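Unsaturated glucuronyl hydrolase (Streptococcus agalactiae, PDB 2ZZR) hydrolyses unsaturated hyaluronate, chondroitin and heparin disaccharides, releasing the unsaturated uronic acid from the sugar it is linked to. Local coordinates at residues A[31-45]-A[343-357]. Sequence-based numbering, arbitrary orientation.
Sequences AIEKALKQLYINIDY and IEQYSNNELIAGRPL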
loop_
_atom_site.group_PDB
_atom_site.type_symbol
_atom_site.label_atom_id
_atom_site.label_comp_id
_atom_site.label_asym_id
_atom_site.label_seq_id
_atom_site.Cartn_x
_atom_site.Cartn_y
_atom_site.Cartn_z
ATOM N N ALA A 31 -14.941 -11.671 9.822
ATOM C CA ALA A 31 -13.535 -11.555 9.396
ATOM C C ALA A 31 -12.777 -10.532 10.244
ATOM O O ALA A 31 -11.625 -10.769 10.647
ATOM C CB ALA A 31 -13.448 -11.207 7.907
ATOM N N ILE A 32 -13.419 -9.396 10.516
ATOM C CA ILE A 32 -12.836 -8.367 11.374
ATOM C C ILE A 32 -12.606 -8.914 12.782
ATOM O O ILE A 32 -11.536 -8.718 13.372
ATOM C CB ILE A 32 -13.717 -7.093 11.446
ATOM C CG1 ILE A 32 -13.705 -6.354 10.100
ATOM C CG2 ILE A 32 -13.232 -6.164 12.552
ATOM C CD1 ILE A 32 -14.709 -5.197 10.011
ATOM N N GLU A 33 -13.610 -9.607 13.313
ATOM C CA GLU A 33 -13.512 -10.133 14.669
ATOM C C GLU A 33 -12.418 -11.192 14.811
ATOM O O GLU A 33 -11.697 -11.191 15.807
ATOM C CB GLU A 33 -14.877 -10.622 15.162
ATOM C CG GLU A 33 -15.772 -9.460 15.576
ATOM C CD GLU A 33 -17.236 -9.830 15.753
ATOM O OE1 GLU A 33 -17.620 -10.988 15.474
ATOM O OE2 GLU A 33 -18.009 -8.940 16.164
ATOM N N LYS A 34 -12.269 -12.053 13.802
ATOM C CA LYS A 34 -11.191 -13.050 13.775
ATOM C C LYS A 34 -9.813 -12.369 13.731
ATOM O O LYS A 34 -8.892 -12.781 14.437
ATOM C CB LYS A 34 -11.364 -14.024 12.604
ATOM C CG LYS A 34 -10.443 -15.258 12.658
ATOM C CD LYS A 34 -10.754 -16.272 11.565
ATOM C CE LYS A 34 -10.331 -15.775 10.191
ATOM N NZ LYS A 34 -10.416 -16.836 9.159
ATOM N N ALA A 35 -9.685 -11.323 12.913
ATOM C CA ALA A 35 -8.446 -10.542 12.852
ATOM C C ALA A 35 -8.120 -9.897 14.199
ATOM O O ALA A 35 -6.968 -9.922 14.645
ATOM C CB ALA A 35 -8.530 -9.477 11.749
ATOM N N LEU A 36 -9.134 -9.331 14.851
ATOM C CA LEU A 36 -8.940 -8.665 16.140
ATOM C C LEU A 36 -8.496 -9.616 17.254
ATOM O O LEU A 36 -7.680 -9.243 18.094
ATOM C CB LEU A 36 -10.189 -7.877 16.551
ATOM C CG LEU A 36 -10.099 -6.380 16.236
ATOM C CD1 LEU A 36 -9.797 -6.106 14.750
ATOM C CD2 LEU A 36 -11.358 -5.647 16.679
ATOM N N LYS A 37 -9.017 -10.840 17.238
ATOM C CA LYS A 37 -8.582 -11.880 18.178
ATOM C C LYS A 37 -7.076 -12.116 18.058
ATOM O O LYS A 37 -6.377 -12.232 19.068
ATOM C CB LYS A 37 -9.344 -13.181 17.942
ATOM C CG LYS A 37 -10.776 -13.161 18.466
ATOM C CD LYS A 37 -11.495 -14.432 18.093
ATOM C CE LYS A 37 -12.965 -14.366 18.478
ATOM N NZ LYS A 37 -13.667 -15.594 18.011
ATOM N N GLN A 38 -6.580 -12.159 16.821
ATOM C CA GLN A 38 -5.139 -12.280 16.578
ATOM C C GLN A 38 -4.374 -11.031 17.020
ATOM O O GLN A 38 -3.295 -11.138 17.598
ATOM C CB GLN A 38 -4.847 -12.603 15.105
ATOM C CG GLN A 38 -3.388 -13.027 14.838
ATOM C CD GLN A 38 -2.970 -14.226 15.682
ATOM O OE1 GLN A 38 -3.492 -15.329 15.509
ATOM N NE2 GLN A 38 -2.026 -14.012 16.599
ATOM N N LEU A 39 -4.936 -9.849 16.764
ATOM C CA LEU A 39 -4.291 -8.596 17.164
ATOM C C LEU A 39 -4.132 -8.479 18.677
ATOM O O LEU A 39 -3.091 -8.036 19.159
ATOM C CB LEU A 39 -5.035 -7.371 16.613
ATOM C CG LEU A 39 -4.939 -7.090 15.104
ATOM C CD1 LEU A 39 -5.634 -5.774 14.788
ATOM C CD2 LEU A 39 -3.485 -7.050 14.618
ATOM N N TYR A 40 -5.159 -8.890 19.422
ATOM C CA TYR A 40 -5.089 -8.846 20.885
ATOM C C TYR A 40 -4.022 -9.786 21.445
ATOM O O TYR A 40 -3.283 -9.412 22.361
ATOM C CB TYR A 40 -6.458 -9.129 21.508
ATOM C CG TYR A 40 -7.337 -7.902 21.582
ATOM C CD1 TYR A 40 -8.366 -7.706 20.663
ATOM C CD2 TYR A 40 -7.131 -6.930 22.561
ATOM C CE1 TYR A 40 -9.177 -6.579 20.723
ATOM C CE2 TYR A 40 -7.936 -5.800 22.629
ATOM C CZ TYR A 40 -8.957 -5.631 21.704
ATOM O OH TYR A 40 -9.765 -4.521 21.765
ATOM N N ILE A 41 -3.945 -10.984 20.873
ATOM C CA ILE A 41 -2.895 -11.963 21.180
ATOM C C ILE A 41 -1.503 -11.387 20.870
ATOM O O ILE A 41 -0.557 -11.580 21.639
ATOM C CB ILE A 41 -3.149 -13.299 20.427
ATOM C CG1 ILE A 41 -4.351 -14.031 21.039
ATOM C CG2 ILE A 41 -1.905 -14.203 20.429
ATOM C CD1 ILE A 41 -4.842 -15.215 20.236
ATOM N N ASN A 42 -1.394 -10.653 19.763
ATOM C CA ASN A 42 -0.118 -10.047 19.369
ATOM C C ASN A 42 0.302 -8.793 20.137
ATOM O O ASN A 42 1.494 -8.525 20.258
ATOM C CB ASN A 42 -0.071 -9.810 17.855
ATOM C CG ASN A 42 0.072 -11.104 17.071
ATOM O OD1 ASN A 42 0.272 -12.178 17.646
ATOM N ND2 ASN A 42 -0.016 -11.006 15.748
ATOM N N ILE A 43 -0.658 -8.024 20.653
ATOM C CA ILE A 43 -0.327 -6.869 21.499
ATOM C C ILE A 43 0.523 -7.326 22.698
ATOM O O ILE A 43 1.480 -6.653 23.101
ATOM C CB ILE A 43 -1.599 -6.101 21.962
ATOM C CG1 ILE A 43 -2.203 -5.327 20.783
ATOM C CG2 ILE A 43 -1.280 -5.129 23.113
ATOM C CD1 ILE A 43 -3.506 -4.602 21.107
ATOM N N ASP A 44 0.172 -8.483 23.243
ATOM C CA ASP A 44 0.915 -9.079 24.348
ATOM C C ASP A 44 2.265 -9.656 23.896
ATOM O O ASP A 44 3.257 -9.572 24.624
ATOM C CB ASP A 44 0.059 -10.147 25.032
ATOM C CG ASP A 44 -1.207 -9.570 25.671
ATOM O OD1 ASP A 44 -1.170 -8.445 26.214
ATOM O OD2 ASP A 44 -2.244 -10.258 25.639
ATOM N N TYR A 45 2.289 -10.226 22.691
ATOM C CA TYR A 45 3.504 -10.777 22.088
ATOM C C TYR A 45 4.545 -9.698 21.767
ATOM O O TYR A 45 5.729 -9.854 22.089
ATOM C CB TYR A 45 3.144 -11.586 20.834
ATOM C CG TYR A 45 4.313 -12.255 20.128
ATOM C CD1 TYR A 45 4.739 -11.808 18.877
ATOM C CD2 TYR A 45 4.983 -13.336 20.702
ATOM C CE1 TYR A 45 5.801 -12.414 18.217
ATOM C CE2 TYR A 45 6.055 -13.955 20.044
ATOM C CZ TYR A 45 6.458 -13.481 18.803
ATOM O OH TYR A 45 7.508 -14.082 18.143
ATOM N N ILE A 343 -10.609 -13.554 2.775
ATOM C CA ILE A 343 -11.275 -13.907 4.024
ATOM C C ILE A 343 -11.397 -15.424 4.172
ATOM O O ILE A 343 -11.060 -15.982 5.225
ATOM C CB ILE A 343 -12.694 -13.272 4.110
ATOM C CG1 ILE A 343 -12.600 -11.750 4.255
ATOM C CG2 ILE A 343 -13.487 -13.859 5.286
ATOM C CD1 ILE A 343 -13.909 -11.025 3.946
ATOM N N GLU A 344 -11.860 -16.080 3.113
ATOM C CA GLU A 344 -12.272 -17.483 3.195
ATOM C C GLU A 344 -11.130 -18.481 3.018
ATOM O O GLU A 344 -11.219 -19.620 3.491
ATOM C CB GLU A 344 -13.374 -17.778 2.175
ATOM C CG GLU A 344 -14.691 -17.065 2.456
ATOM C CD GLU A 344 -15.785 -17.401 1.455
ATOM O OE1 GLU A 344 -15.512 -18.108 0.462
ATOM O OE2 GLU A 344 -16.930 -16.942 1.665
ATOM N N GLN A 345 -10.065 -18.065 2.340
ATOM C CA GLN A 345 -9.007 -19.008 1.971
ATOM C C GLN A 345 -7.617 -18.636 2.475
ATOM O O GLN A 345 -6.740 -19.505 2.563
ATOM C CB GLN A 345 -8.970 -19.224 0.451
ATOM C CG GLN A 345 -10.238 -19.846 -0.155
ATOM C CD GLN A 345 -10.588 -21.211 0.433
ATOM O OE1 GLN A 345 -11.749 -21.475 0.756
ATOM N NE2 GLN A 345 -9.588 -22.084 0.568
ATOM N N TYR A 346 -7.413 -17.361 2.803
ATOM C CA TYR A 346 -6.067 -16.871 3.111
ATOM C C TYR A 346 -5.886 -16.243 4.490
ATOM O O TYR A 346 -4.753 -16.043 4.940
ATOM C CB TYR A 346 -5.582 -15.929 1.998
ATOM C CG TYR A 346 -5.388 -16.640 0.681
ATOM C CD1 TYR A 346 -4.177 -17.266 0.381
ATOM C CD2 TYR A 346 -6.417 -16.708 -0.262
ATOM C CE1 TYR A 346 -3.993 -17.936 -0.823
ATOM C CE2 TYR A 346 -6.240 -17.379 -1.477
ATOM C CZ TYR A 346 -5.022 -17.991 -1.744
ATOM O OH TYR A 346 -4.819 -18.655 -2.933
ATOM N N SER A 347 -6.992 -15.940 5.167
ATOM C CA SER A 347 -6.923 -15.335 6.493
ATOM C C SER A 347 -6.524 -16.365 7.551
ATOM O O SER A 347 -6.823 -17.559 7.417
ATOM C CB SER A 347 -8.245 -14.662 6.868
ATOM O OG SER A 347 -9.290 -15.609 6.944
ATOM N N ASN A 348 -5.845 -15.884 8.589
ATOM C CA ASN A 348 -5.343 -16.728 9.671
ATOM C C ASN A 348 -6.446 -17.347 10.524
ATOM O O ASN A 348 -7.328 -16.647 11.027
ATOM C CB ASN A 348 -4.409 -15.923 10.574
ATOM C CG ASN A 348 -3.932 -16.715 11.784
ATOM O OD1 ASN A 348 -3.395 -17.808 11.646
ATOM N ND2 ASN A 348 -4.130 -16.159 12.970
ATOM N N ASN A 349 -6.362 -18.662 10.702
ATOM C CA ASN A 349 -7.297 -19.392 11.554
ATOM C C ASN A 349 -6.685 -19.846 12.878
ATOM O O ASN A 349 -7.400 -20.041 13.865
ATOM C CB ASN A 349 -7.895 -20.577 10.794
ATOM C CG ASN A 349 -8.898 -20.145 9.741
ATOM O OD1 ASN A 349 -9.765 -19.309 10.000
ATOM N ND2 ASN A 349 -8.788 -20.714 8.547
ATOM N N GLU A 350 -5.362 -19.996 12.904
ATOM C CA GLU A 350 -4.681 -20.461 14.109
ATOM C C GLU A 350 -4.323 -19.292 15.022
ATOM O O GLU A 350 -3.403 -18.521 14.734
ATOM C CB GLU A 350 -3.441 -21.285 13.751
ATOM C CG GLU A 350 -2.860 -22.054 14.938
ATOM C CD GLU A 350 -1.554 -22.758 14.623
ATOM O OE1 GLU A 350 -0.928 -23.279 15.573
ATOM O OE2 GLU A 350 -1.150 -22.801 13.437
ATOM N N LEU A 351 -5.058 -19.169 16.125
ATOM C CA LEU A 351 -4.887 -18.048 17.043
ATOM C C LEU A 351 -3.815 -18.322 18.094
ATOM O O LEU A 351 -4.117 -18.742 19.217
ATOM C CB LEU A 351 -6.219 -17.678 17.712
ATOM C CG LEU A 351 -7.390 -17.200 16.845
ATOM C CD1 LEU A 351 -8.608 -16.961 17.721
ATOM C CD2 LEU A 351 -7.046 -15.946 16.048
ATOM N N ILE A 352 -2.559 -18.090 17.715
ATOM C CA ILE A 352 -1.425 -18.203 18.639
ATOM C C ILE A 352 -0.465 -17.025 18.448
ATOM O O ILE A 352 -0.451 -16.397 17.384
ATOM C CB ILE A 352 -0.672 -19.563 18.519
ATOM C CG1 ILE A 352 -0.116 -19.778 17.112
ATOM C CG2 ILE A 352 -1.580 -20.733 18.925
ATOM C CD1 ILE A 352 0.984 -20.827 17.030
ATOM N N ALA A 353 0.325 -16.738 19.482
ATOM C CA ALA A 353 1.227 -15.585 19.502
ATOM C C ALA A 353 2.116 -15.498 18.260
ATOM O O ALA A 353 2.750 -16.480 17.866
ATOM C CB ALA A 353 2.077 -15.593 20.777
ATOM N N GLY A 354 2.125 -14.321 17.637
ATOM C CA GLY A 354 2.997 -14.047 16.495
ATOM C C GLY A 354 2.480 -14.406 15.112
ATOM O O GLY A 354 3.150 -14.130 14.118
ATOM N N ARG A 355 1.303 -15.027 15.035
ATOM C CA ARG A 355 0.681 -15.326 13.740
ATOM C C ARG A 355 0.254 -14.017 13.066
ATOM O O ARG A 355 -0.033 -13.033 13.752
ATOM C CB ARG A 355 -0.534 -16.248 13.901
ATOM C CG ARG A 355 -0.225 -17.679 14.359
ATOM C CD ARG A 355 0.231 -18.593 13.238
ATOM N NE ARG A 355 -0.839 -18.928 12.295
ATOM C CZ ARG A 355 -0.736 -19.845 11.339
ATOM N NH1 ARG A 355 -1.757 -20.079 10.526
ATOM N NH2 ARG A 355 0.388 -20.536 11.196
ATOM N N PRO A 356 0.225 -14.002 11.718
ATOM C CA PRO A 356 -0.247 -12.828 10.995
ATOM C C PRO A 356 -1.766 -12.871 10.817
ATOM O O PRO A 356 -2.395 -13.885 11.120
ATOM C CB PRO A 356 0.440 -12.968 9.637
ATOM C CG PRO A 356 0.517 -14.438 9.420
ATOM C CD PRO A 356 0.642 -15.076 10.797
ATOM N N LEU A 357 -2.348 -11.781 10.331
ATOM C CA LEU A 357 -3.773 -11.761 10.017
ATOM C C LEU A 357 -4.047 -12.518 8.727
ATOM O O LEU A 357 -5.101 -13.145 8.567
ATOM C CB LEU A 357 -4.269 -10.314 9.890
ATOM C CG LEU A 357 -4.016 -9.343 11.045
ATOM C CD1 LEU A 357 -4.712 -8.030 10.772
ATOM C CD2 LEU A 357 -4.491 -9.942 12.383
HETATM O O HOH W 1 -6.766 -14.099 12.488
#
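In this alpha-barrel glycoside hydrolase of family 88, one face of segment 31-45, part of helix 25-46, packs against the loop that follows helix 328-346, and the type II beta turn I352-R355 is held chiefly by N42 and Q38. The N42 amide suits this place because it offers both an acceptor and a donor to the turn: OD1 receives G354 N at 2.8 Å, while ND2 gives a nearly linear bond to R355 O, 2.8 Å away and within the amide plane. Q38 has CG trans to the backbone N (chi1 -168°) and then bends at chi2 (57°), which carries NE2 to I352 O at 3.0 Å. NE2 also donates to N42 OD1, from the opposite face to G354 N, so N42 OD1 is gripped from both faces and Q38 NE2 serves two acceptors. G354, with positive phi, lays CA over the face of the Y45 ring, 4.0 Å from its centroid, in a CH-pi contact; Y45 OH is hydrogen-bonded to Y60 O. Nearer the start of the helix segment, K34 NZ spans to S347 OG and N349 OD1 (2.7 Å to the latter); its chain, bent at chi3, is long enough to bring the ammonium group to both oxygens. A water links K34 O and N348 O. Between these polar grips lie aliphatic contacts: L357 CD2 meets L39 CD2 at 3.8 Å, and L351 packs on K37 and I41. The whole contact lies away from the active site. Helix 376-390 touches the side chains of I343, S347 and P356, and its D379 accepts a hydrogen bond from L357 N, while helices 70-84 and 87-105 cover other side chains of helix 25-46.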